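Local coordinates for protein separin (Saccharomyces cerevisiae, PDB 5U1T) that acts as the caspase-like cysteine protease that cleaves the Scc1 subunit of cohesin at the onset of anaphase and so lets sister chromatids separate, at residues S447-K450 with K451-I454; H483-T486 with R487-I490; D1138-P1141 with I1142-N1145. All coordinates share one frame; numbering follows the deposited sequence.

Contact 1 (S447-K450 with K451-I454); sequences SAQK and KIEI
Lys451 lays the root of its side chain beside the carbonyl oxygen of Ser447, one helical turn earlier, while its backbone N donates to that same oxygen (Lys451 N to Ser447 O, 3.1 Å). The torsions account for this: CG stands opposite the carbonyl carbon, chi1 -74°, which swings it back along the helix until Lys451 CG lies 3.4 Å from Ser447 O. Beyond CG the chain runs extended, and CD and CE pass the same oxygen at a looser distance.

Ile452 repeats the pattern one residue on. Its CG1 branch is turned back beside the backbone N (chi1 -62°), so that Ile452 CG1 comes to 3.4 Å from Ala448 O, and CG2 takes the place anti to N. The amide of Ile452 meets that carbonyl almost straight, at an N-H...O angle of 168°.

Together these bonds form the first turn of helix 448-458, with Ser447 as its N-cap: Ser447 OG accepts from Lys450 N at 3.2 Å, satisfying an amide that has no carbonyl a turn earlier within the helix.

Glu453 sets its CB between two carbonyl oxygens, 3.3 Å from Lys450 O and slightly farther from that of Gln449, and its extended chain runs beside His408 and Leu412 of helix 408-425. Its amide bonds to Gln449 O and, weakly, to Lys450 O. Ile454 CG1 lies 3.4 Å from Lys450 O, and Ile454 N bonds to that oxygen at 3.0 Å. Ile454 is buried against Phe438, Phe441 and Ile442 of helix 431-444 and against Leu411 and Leu412 of helix 408-425, whereas Ile452 faces Leu488 and Ile490.

Contact 2 (H483-T486 with R487-I490); sequences HCFT and RLKI
Apolar packing joins Phe485 to two aliphatic residues that follow it round the turn. With CG opposite the backbone N (chi1 176°), the ring is carried toward the later residues, and Phe485 CE1 meets Ile490 CD1 at 3.5 Å. The methyl end of Ile490 approaches the ring obliquely, the two side chains crossing at about a right angle. Leu488 comes to the same ring less closely, its CD1 4.1 Å from Phe485 CD1. Beyond the turn, Phe496, Leu507 and Ile513 also pack on this phenylalanine.

The hydrogen bonds across the contact belong to the backbone. Leu488 N donates to Phe485 O at 2.9 Å, and Arg487 N to Cys484 O at 3.2 Å; both bonds reach back three residues.

Arg487 adds a polar fringe. Its aliphatic part folds back over the preceding carbonyls, Arg487 CD lying 3.2 Å from His483 O, and a bend at chi3 (91°) directs the guanidinium to Glu439 of helix 431-444. There Arg487 NH1 forms a salt bridge with Glu439, the residue that also accepts from His483 ND1, so one carboxylate receives both groups.

Successive bonds from residue i+3 back to i are characteristic of 3-10-like turns, and here they occur in the turns that follow the last part of helix 470-485.

Contact 3 (D1138-P1141 with I1142-N1145); sequences DFCP and ITGN
The contact forms the connection of a beta hairpin between antiparallel strands 1132-1139 and 1146-1152, where Cys1140 sits across from both Gly1144 and Asn1145. Cys1140 N donates to Asn1145 O at 2.9 Å, and Gly1144 N returns a bond to Cys1140 O at 2.6 Å. The cysteine is thus held through its backbone at both ends, while Cys1140 CB lies 4.1 Å from Asn1145 CB. Gly1144 adopts a left-handed conformation (phi 85°), one readily open to glycine, and Asn1145 is extended.

Phe1139 lies against Gly1144 by its ring edge. Its CG is anti to the backbone N (chi1 171°), which brings the ring to the returning chain, and Gly1144 O sits close to the ring plane, 3.1 Å from Phe1139 CE1. The ring also stacks on Phe1180.

Pro1141 and Ile1142 begin the reversal, and both pack on Ser1044 of helix 1036-1054. A bond from Asn1145 N to Thr1143 OG1 would fit an ST turn, though that hydroxyl is poorly placed and the bond doubtful. The paired backbone bonds and the left-handed glycine fit a G1-type beta bulge, which here closes the four-residue hairpin loop Pro1141-Gly1144.

In the fold
Contacts 1 and 2 are neighbours, their centres 10 Å apart, and they touch: Leu488 and Ile490, in the loop after helix 470-485, pack on Lys451 and Ile452 in the first turn of helix 448-458. Both also lean on helix 431-444. Contact 1 is a surface contact and contact 2 is partly buried; the first opens a helix with regular turns and a serine cap, the second leaves one through three-residue backbone bonds, with Phe485 packed on aliphatic side chains. Contact 3, also partly buried, lies on the opposite side of the chain's centre, about 77 Å from contact 1 and 67 Å from contact 2 between nearest atoms. It joins strands of a mixed sheet, and its backbone bonds span a hairpin.

Contact 1 (S447-K450 with K451-I454)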
ATOM      1  N   SER A 447      36.831 -15.070 -22.399  1.00 58.62           N
ATOM      2  CA  SER A 447      37.321 -14.102 -21.429  1.00 55.82           C
ATOM      3  C   SER A 447      36.364 -12.946 -21.376  1.00 57.01           C
ATOM      4  O   SER A 447      35.405 -12.909 -22.134  1.00 61.14           O
ATOM      5  CB  SER A 447      38.730 -13.610 -21.776  1.00 61.93           C
ATOM      6  OG  SER A 447      38.708 -12.547 -22.718  1.00 65.32           O
ATOM      7  N   ALA A 448      36.629 -12.004 -20.481  1.00 55.00           N
ATOM      8  CA  ALA A 448      35.739 -10.877 -20.285  1.00 57.58           C
ATOM      9  C   ALA A 448      35.790  -9.963 -21.491  1.00 58.10           C
ATOM     10  O   ALA A 448      34.757  -9.519 -21.979  1.00 57.87           O
ATOM     11  CB  ALA A 448      36.102 -10.117 -19.023  1.00 52.09           C
ATOM     12  N   GLN A 449      36.996  -9.693 -21.980  1.00 64.17           N
ATOM     13  CA  GLN A 449      37.132  -8.850 -23.159  1.00 62.04           C
ATOM     14  C   GLN A 449      36.501  -9.515 -24.378  1.00 60.63           C
ATOM     15  O   GLN A 449      35.885  -8.849 -25.217  1.00 61.93           O
ATOM     16  CB  GLN A 449      38.601  -8.516 -23.427  1.00 60.76           C
ATOM     17  CG  GLN A 449      39.009  -7.160 -22.862  1.00 66.07           C
ATOM     18  CD  GLN A 449      38.008  -6.039 -23.219  1.00 75.68           C
ATOM     19  OE1 GLN A 449      37.520  -5.950 -24.365  1.00 73.00           O
ATOM     20  NE2 GLN A 449      37.703  -5.180 -22.238  1.00 71.74           N
ATOM     21  N   LYS A 450      36.630 -10.833 -24.464  1.00 60.32           N
ATOM     22  CA  LYS A 450      36.113 -11.542 -25.626  1.00 62.47           C
ATOM     23  C   LYS A 450      34.580 -11.537 -25.659  1.00 56.93           C
ATOM     24  O   LYS A 450      33.981 -11.459 -26.740  1.00 58.57           O
ATOM     25  CB  LYS A 450      36.669 -12.964 -25.667  1.00 62.86           C
ATOM     26  CG  LYS A 450      38.144 -13.012 -26.019  1.00 63.12           C
ATOM     27  CD  LYS A 450      38.648 -14.438 -26.194  1.00 64.79           C
ATOM     28  CE  LYS A 450      40.106 -14.468 -26.644  1.00 59.12           C
ATOM     29  NZ  LYS A 450      41.060 -14.132 -25.546  1.00 64.24           N
ATOM     30  N   LYS A 451      33.959 -11.601 -24.480  1.00 60.28           N
ATOM     31  CA  LYS A 451      32.503 -11.490 -24.357  1.00 58.00           C
ATOM     32  C   LYS A 451      32.008 -10.117 -24.778  1.00 55.84           C
ATOM     33  O   LYS A 451      31.022 -10.010 -25.494  1.00 54.16           O
ATOM     34  CB  LYS A 451      32.044 -11.764 -22.927  1.00 61.30           C
ATOM     35  CG  LYS A 451      32.086 -13.213 -22.528  1.00 63.09           C
ATOM     36  CD  LYS A 451      31.583 -13.416 -21.113  1.00 60.93           C
ATOM     37  CE  LYS A 451      32.040 -14.756 -20.573  1.00 59.39           C
ATOM     38  NZ  LYS A 451      31.981 -14.742 -19.083  1.00 68.51           N
ATOM     39  N   ILE A 452      32.690  -9.071 -24.324  1.00 54.45           N
ATOM     40  CA  ILE A 452      32.356  -7.720 -24.738  1.00 58.72           C
ATOM     41  C   ILE A 452      32.539  -7.549 -26.250  1.00 55.64           C
ATOM     42  O   ILE A 452      31.843  -6.786 -26.898  1.00 57.34           O
ATOM     43  CB  ILE A 452      33.200  -6.687 -23.982  1.00 59.26           C
ATOM     44  CG1 ILE A 452      32.899  -6.776 -22.493  1.00 60.64           C
ATOM     45  CG2 ILE A 452      32.879  -5.277 -24.448  1.00 57.98           C
ATOM     46  CD1 ILE A 452      33.490  -5.649 -21.697  1.00 59.89           C
ATOM     47  N   GLU A 453      33.465  -8.297 -26.819  1.00 66.92           N
ATOM     48  CA  GLU A 453      33.739  -8.210 -28.248  1.00 62.73           C
ATOM     49  C   GLU A 453      32.594  -8.785 -29.067  1.00 57.73           C
ATOM     50  O   GLU A 453      32.113  -8.149 -30.010  1.00 59.15           O
ATOM     51  CB  GLU A 453      35.033  -8.941 -28.555  1.00 63.18           C
ATOM     52  CG  GLU A 453      35.862  -8.333 -29.652  1.00 66.08           C
ATOM     53  CD  GLU A 453      37.292  -8.828 -29.579  1.00 73.32           C
ATOM     54  OE1 GLU A 453      37.714  -9.619 -30.467  1.00 74.58           O
ATOM     55  OE2 GLU A 453      37.981  -8.432 -28.603  1.00 75.40           O
ATOM     56  N   ILE A 454      32.169  -9.991 -28.691  1.00 60.10           N
ATOM     57  CA  ILE A 454      31.030 -10.655 -29.316  1.00 58.46           C
ATOM     58  C   ILE A 454      29.778  -9.799 -29.158  1.00 60.03           C
ATOM     59  O   ILE A 454      28.937  -9.741 -30.056  1.00 60.31           O
ATOM     60  CB  ILE A 454      30.792 -12.052 -28.709  1.00 61.30           C
ATOM     61  CG1 ILE A 454      31.981 -12.970 -29.020  1.00 63.61           C
ATOM     62  CG2 ILE A 454      29.468 -12.645 -29.192  1.00 58.36           C
ATOM     63  CD1 ILE A 454      32.315 -13.079 -30.505  1.00 64.96           C
TER

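Contact 2 (H483-T486 with R487-I490)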
ATOM      1  N   HIS A 483      19.416 -10.233 -21.717  1.00 64.22           N
ATOM      2  CA  HIS A 483      19.998 -11.530 -22.064  1.00 66.54           C
ATOM      3  C   HIS A 483      21.498 -11.517 -22.355  1.00 64.70           C
ATOM      4  O   HIS A 483      22.126 -12.579 -22.384  1.00 68.41           O
ATOM      5  CB  HIS A 483      19.280 -12.123 -23.275  1.00 65.66           C
ATOM      6  CG  HIS A 483      17.825 -12.384 -23.049  1.00 70.69           C
ATOM      7  ND1 HIS A 483      17.319 -13.650 -22.830  1.00 75.69           N
ATOM      8  CD2 HIS A 483      16.760 -11.547 -23.016  1.00 69.84           C
ATOM      9  CE1 HIS A 483      16.009 -13.578 -22.673  1.00 69.55           C
ATOM     10  NE2 HIS A 483      15.645 -12.313 -22.779  1.00 70.39           N
ATOM     11  N   CYS A 484      22.064 -10.332 -22.586  1.00 63.56           N
ATOM     12  CA  CYS A 484      23.426 -10.224 -23.101  1.00 59.46           C
ATOM     13  C   CYS A 484      24.300  -9.250 -22.329  1.00 61.62           C
ATOM     14  O   CYS A 484      25.379  -9.627 -21.878  1.00 64.24           O
ATOM     15  CB  CYS A 484      23.403  -9.819 -24.576  1.00 57.30           C
ATOM     16  SG  CYS A 484      22.755 -11.085 -25.699  1.00 63.70           S
ATOM     17  N   PHE A 485      23.850  -8.008 -22.183  1.00 59.12           N
ATOM     18  CA  PHE A 485      24.653  -6.960 -21.554  1.00 52.77           C
ATOM     19  C   PHE A 485      25.033  -7.309 -20.127  1.00 53.19           C
ATOM     20  O   PHE A 485      26.158  -7.090 -19.710  1.00 56.84           O
ATOM     21  CB  PHE A 485      23.905  -5.633 -21.589  1.00 58.09           C
ATOM     22  CG  PHE A 485      24.607  -4.518 -20.888  1.00 54.33           C
ATOM     23  CD1 PHE A 485      25.638  -3.843 -21.497  1.00 51.59           C
ATOM     24  CD2 PHE A 485      24.215  -4.124 -19.617  1.00 60.42           C
ATOM     25  CE1 PHE A 485      26.280  -2.808 -20.855  1.00 52.59           C
ATOM     26  CE2 PHE A 485      24.845  -3.087 -18.965  1.00 55.78           C
ATOM     27  CZ  PHE A 485      25.888  -2.431 -19.579  1.00 56.63           C
ATOM     28  N   THR A 486      24.091  -7.875 -19.387  1.00 61.34           N
ATOM     29  CA  THR A 486      24.279  -8.201 -17.966  1.00 64.90           C
ATOM     30  C   THR A 486      25.336  -9.290 -17.729  1.00 66.83           C
ATOM     31  O   THR A 486      25.928  -9.385 -16.649  1.00 67.77           O
ATOM     32  CB  THR A 486      22.964  -8.663 -17.355  1.00 65.73           C
ATOM     33  OG1 THR A 486      22.448  -9.739 -18.154  1.00 71.36           O
ATOM     34  CG2 THR A 486      21.954  -7.517 -17.317  1.00 58.81           C
ATOM     35  N   ARG A 487      25.567 -10.102 -18.757  1.00 72.68           N
ATOM     36  CA  ARG A 487      26.630 -11.106 -18.742  1.00 69.22           C
ATOM     37  C   ARG A 487      28.022 -10.503 -18.897  1.00 67.15           C
ATOM     38  O   ARG A 487      29.021 -11.192 -18.733  1.00 66.47           O
ATOM     39  CB  ARG A 487      26.403 -12.121 -19.857  1.00 56.73           C
ATOM     40  CG  ARG A 487      24.995 -12.618 -19.893  1.00 67.14           C
ATOM     41  CD  ARG A 487      24.807 -13.616 -20.988  1.00 72.23           C
ATOM     42  NE  ARG A 487      25.043 -14.977 -20.521  1.00 80.04           N
ATOM     43  CZ  ARG A 487      24.189 -15.657 -19.762  1.00 84.09           C
ATOM     44  NH1 ARG A 487      23.045 -15.081 -19.374  1.00 83.19           N
ATOM     45  NH2 ARG A 487      24.480 -16.902 -19.383  1.00 84.87           N
ATOM     46  N   LEU A 488      28.100  -9.225 -19.234  1.00 67.79           N
ATOM     47  CA  LEU A 488      29.404  -8.628 -19.480  1.00 61.15           C
ATOM     48  C   LEU A 488      30.029  -8.154 -18.197  1.00 65.72           C
ATOM     49  O   LEU A 488      31.235  -7.922 -18.141  1.00 74.57           O
ATOM     50  CB  LEU A 488      29.293  -7.468 -20.453  1.00 61.74           C
ATOM     51  CG  LEU A 488      28.716  -7.857 -21.802  1.00 61.32           C
ATOM     52  CD1 LEU A 488      28.470  -6.584 -22.572  1.00 55.83           C
ATOM     53  CD2 LEU A 488      29.656  -8.799 -22.529  1.00 58.13           C
ATOM     54  N   LYS A 489      29.195  -7.992 -17.175  1.00 68.99           N
ATOM     55  CA  LYS A 489      29.657  -7.522 -15.878  1.00 70.65           C
ATOM     56  C   LYS A 489      30.601  -6.307 -15.989  1.00 69.02           C
ATOM     57  O   LYS A 489      31.749  -6.360 -15.551  1.00 72.06           O
ATOM     58  CB  LYS A 489      30.344  -8.678 -15.131  1.00 78.02           C
ATOM     59  CG  LYS A 489      29.364  -9.632 -14.420  1.00 78.95           C
ATOM     60  CD  LYS A 489      29.897 -11.065 -14.345  1.00 80.25           C
ATOM     61  CE  LYS A 489      31.402 -11.109 -14.058  1.00 84.65           C
ATOM     62  NZ  LYS A 489      31.905 -12.497 -13.739  1.00 86.25           N
ATOM     63  N   ILE A 490      30.124  -5.221 -16.591  1.00 67.07           N
ATOM     64  CA  ILE A 490      30.945  -4.022 -16.726  1.00 68.37           C
ATOM     65  C   ILE A 490      30.443  -2.929 -15.774  1.00 70.59           C
ATOM     66  O   ILE A 490      29.236  -2.805 -15.513  1.00 66.77           O
ATOM     67  CB  ILE A 490      30.967  -3.507 -18.192  1.00 63.81           C
ATOM     68  CG1 ILE A 490      29.758  -2.625 -18.493  1.00 61.55           C
ATOM     69  CG2 ILE A 490      31.056  -4.679 -19.181  1.00 65.97           C
ATOM     70  CD1 ILE A 490      29.588  -2.312 -19.951  1.00 62.12           C
TER

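Contact 3 (D1138-P1141 with I1142-N1145)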
ATOM      1  N   ASP A1138     -23.301   9.129  38.100  1.00 61.95           N
ATOM      2  CA  ASP A1138     -23.002   9.188  36.687  1.00 62.75           C
ATOM      3  C   ASP A1138     -23.326  10.574  36.184  1.00 63.18           C
ATOM      4  O   ASP A1138     -23.952  11.376  36.883  1.00 60.56           O
ATOM      5  CB  ASP A1138     -23.786   8.121  35.921  1.00 59.88           C
ATOM      6  CG  ASP A1138     -22.950   7.435  34.866  1.00 75.67           C
ATOM      7  OD1 ASP A1138     -22.241   8.151  34.094  1.00 80.50           O
ATOM      8  OD2 ASP A1138     -22.982   6.171  34.824  1.00 75.21           O
ATOM      9  N   PHE A1139     -22.870  10.866  34.977  1.00 63.04           N
ATOM     10  CA  PHE A1139     -23.126  12.169  34.413  1.00 60.41           C
ATOM     11  C   PHE A1139     -23.787  11.999  33.067  1.00 61.91           C
ATOM     12  O   PHE A1139     -23.405  11.114  32.297  1.00 67.37           O
ATOM     13  CB  PHE A1139     -21.838  12.953  34.309  1.00 62.57           C
ATOM     14  CG  PHE A1139     -21.975  14.225  33.551  1.00 67.54           C
ATOM     15  CD1 PHE A1139     -22.822  15.223  33.998  1.00 63.00           C
ATOM     16  CD2 PHE A1139     -21.238  14.435  32.396  1.00 63.98           C
ATOM     17  CE1 PHE A1139     -22.933  16.405  33.307  1.00 62.39           C
ATOM     18  CE2 PHE A1139     -21.346  15.618  31.702  1.00 61.60           C
ATOM     19  CZ  PHE A1139     -22.192  16.603  32.158  1.00 63.69           C
ATOM     20  N   CYS A1140     -24.801  12.814  32.798  1.00 61.19           N
ATOM     21  CA  CYS A1140     -25.529  12.715  31.539  1.00 60.35           C
ATOM     22  C   CYS A1140     -24.946  13.682  30.526  1.00 66.97           C
ATOM     23  O   CYS A1140     -25.070  14.905  30.667  1.00 60.77           O
ATOM     24  CB  CYS A1140     -27.018  12.985  31.732  1.00 65.42           C
ATOM     25  SG  CYS A1140     -28.015  12.729  30.238  1.00 73.32           S
ATOM     26  N   PRO A1141     -24.282  13.122  29.508  1.00 70.32           N
ATOM     27  CA  PRO A1141     -23.614  13.895  28.451  1.00 71.35           C
ATOM     28  C   PRO A1141     -24.629  14.768  27.687  1.00 73.26           C
ATOM     29  O   PRO A1141     -24.438  15.982  27.501  1.00 71.11           O
ATOM     30  CB  PRO A1141     -23.007  12.805  27.548  1.00 72.41           C
ATOM     31  CG  PRO A1141     -23.855  11.564  27.802  1.00 69.49           C
ATOM     32  CD  PRO A1141     -24.266  11.665  29.251  1.00 66.79           C
ATOM     33  N   ILE A1142     -25.724  14.131  27.279  1.00 71.00           N
ATOM     34  CA  ILE A1142     -26.822  14.800  26.597  1.00 73.45           C
ATOM     35  C   ILE A1142     -27.388  15.968  27.406  1.00 69.14           C
ATOM     36  O   ILE A1142     -27.486  17.079  26.895  1.00 70.96           O
ATOM     37  CB  ILE A1142     -27.971  13.793  26.281  1.00 75.93           C
ATOM     38  CG1 ILE A1142     -27.421  12.575  25.521  1.00 74.18           C
ATOM     39  CG2 ILE A1142     -29.116  14.478  25.511  1.00 70.40           C
ATOM     40  CD1 ILE A1142     -27.890  11.239  26.068  1.00 68.49           C
ATOM     41  N   THR A1143     -27.761  15.733  28.661  1.00 65.74           N
ATOM     42  CA  THR A1143     -28.503  16.765  29.395  1.00 65.62           C
ATOM     43  C   THR A1143     -27.671  17.582  30.361  1.00 63.85           C
ATOM     44  O   THR A1143     -28.071  18.679  30.743  1.00 63.32           O
ATOM     45  CB  THR A1143     -29.637  16.165  30.207  1.00 62.53           C
ATOM     46  OG1 THR A1143     -29.092  15.232  31.153  1.00 61.63           O
ATOM     47  CG2 THR A1143     -30.624  15.465  29.304  1.00 63.24           C
ATOM     48  N   GLY A1144     -26.533  17.031  30.782  1.00 66.27           N
ATOM     49  CA  GLY A1144     -25.715  17.654  31.808  1.00 61.16           C
ATOM     50  C   GLY A1144     -26.172  17.295  33.211  1.00 62.60           C
ATOM     51  O   GLY A1144     -25.606  17.778  34.191  1.00 62.42           O
ATOM     52  N   ASN A1145     -27.198  16.451  33.304  1.00 63.06           N
ATOM     53  CA  ASN A1145     -27.755  16.056  34.596  1.00 64.50           C
ATOM     54  C   ASN A1145     -26.802  15.184  35.395  1.00 61.70           C
ATOM     55  O   ASN A1145     -26.081  14.370  34.823  1.00 61.68           O
ATOM     56  CB  ASN A1145     -29.081  15.281  34.425  1.00 69.68           C
ATOM     57  CG  ASN A1145     -30.196  16.119  33.825  1.00 65.96           C
ATOM     58  OD1 ASN A1145     -30.242  17.334  33.995  1.00 64.92           O
ATOM     59  ND2 ASN A1145     -31.102  15.462  33.114  1.00 63.53           N
TER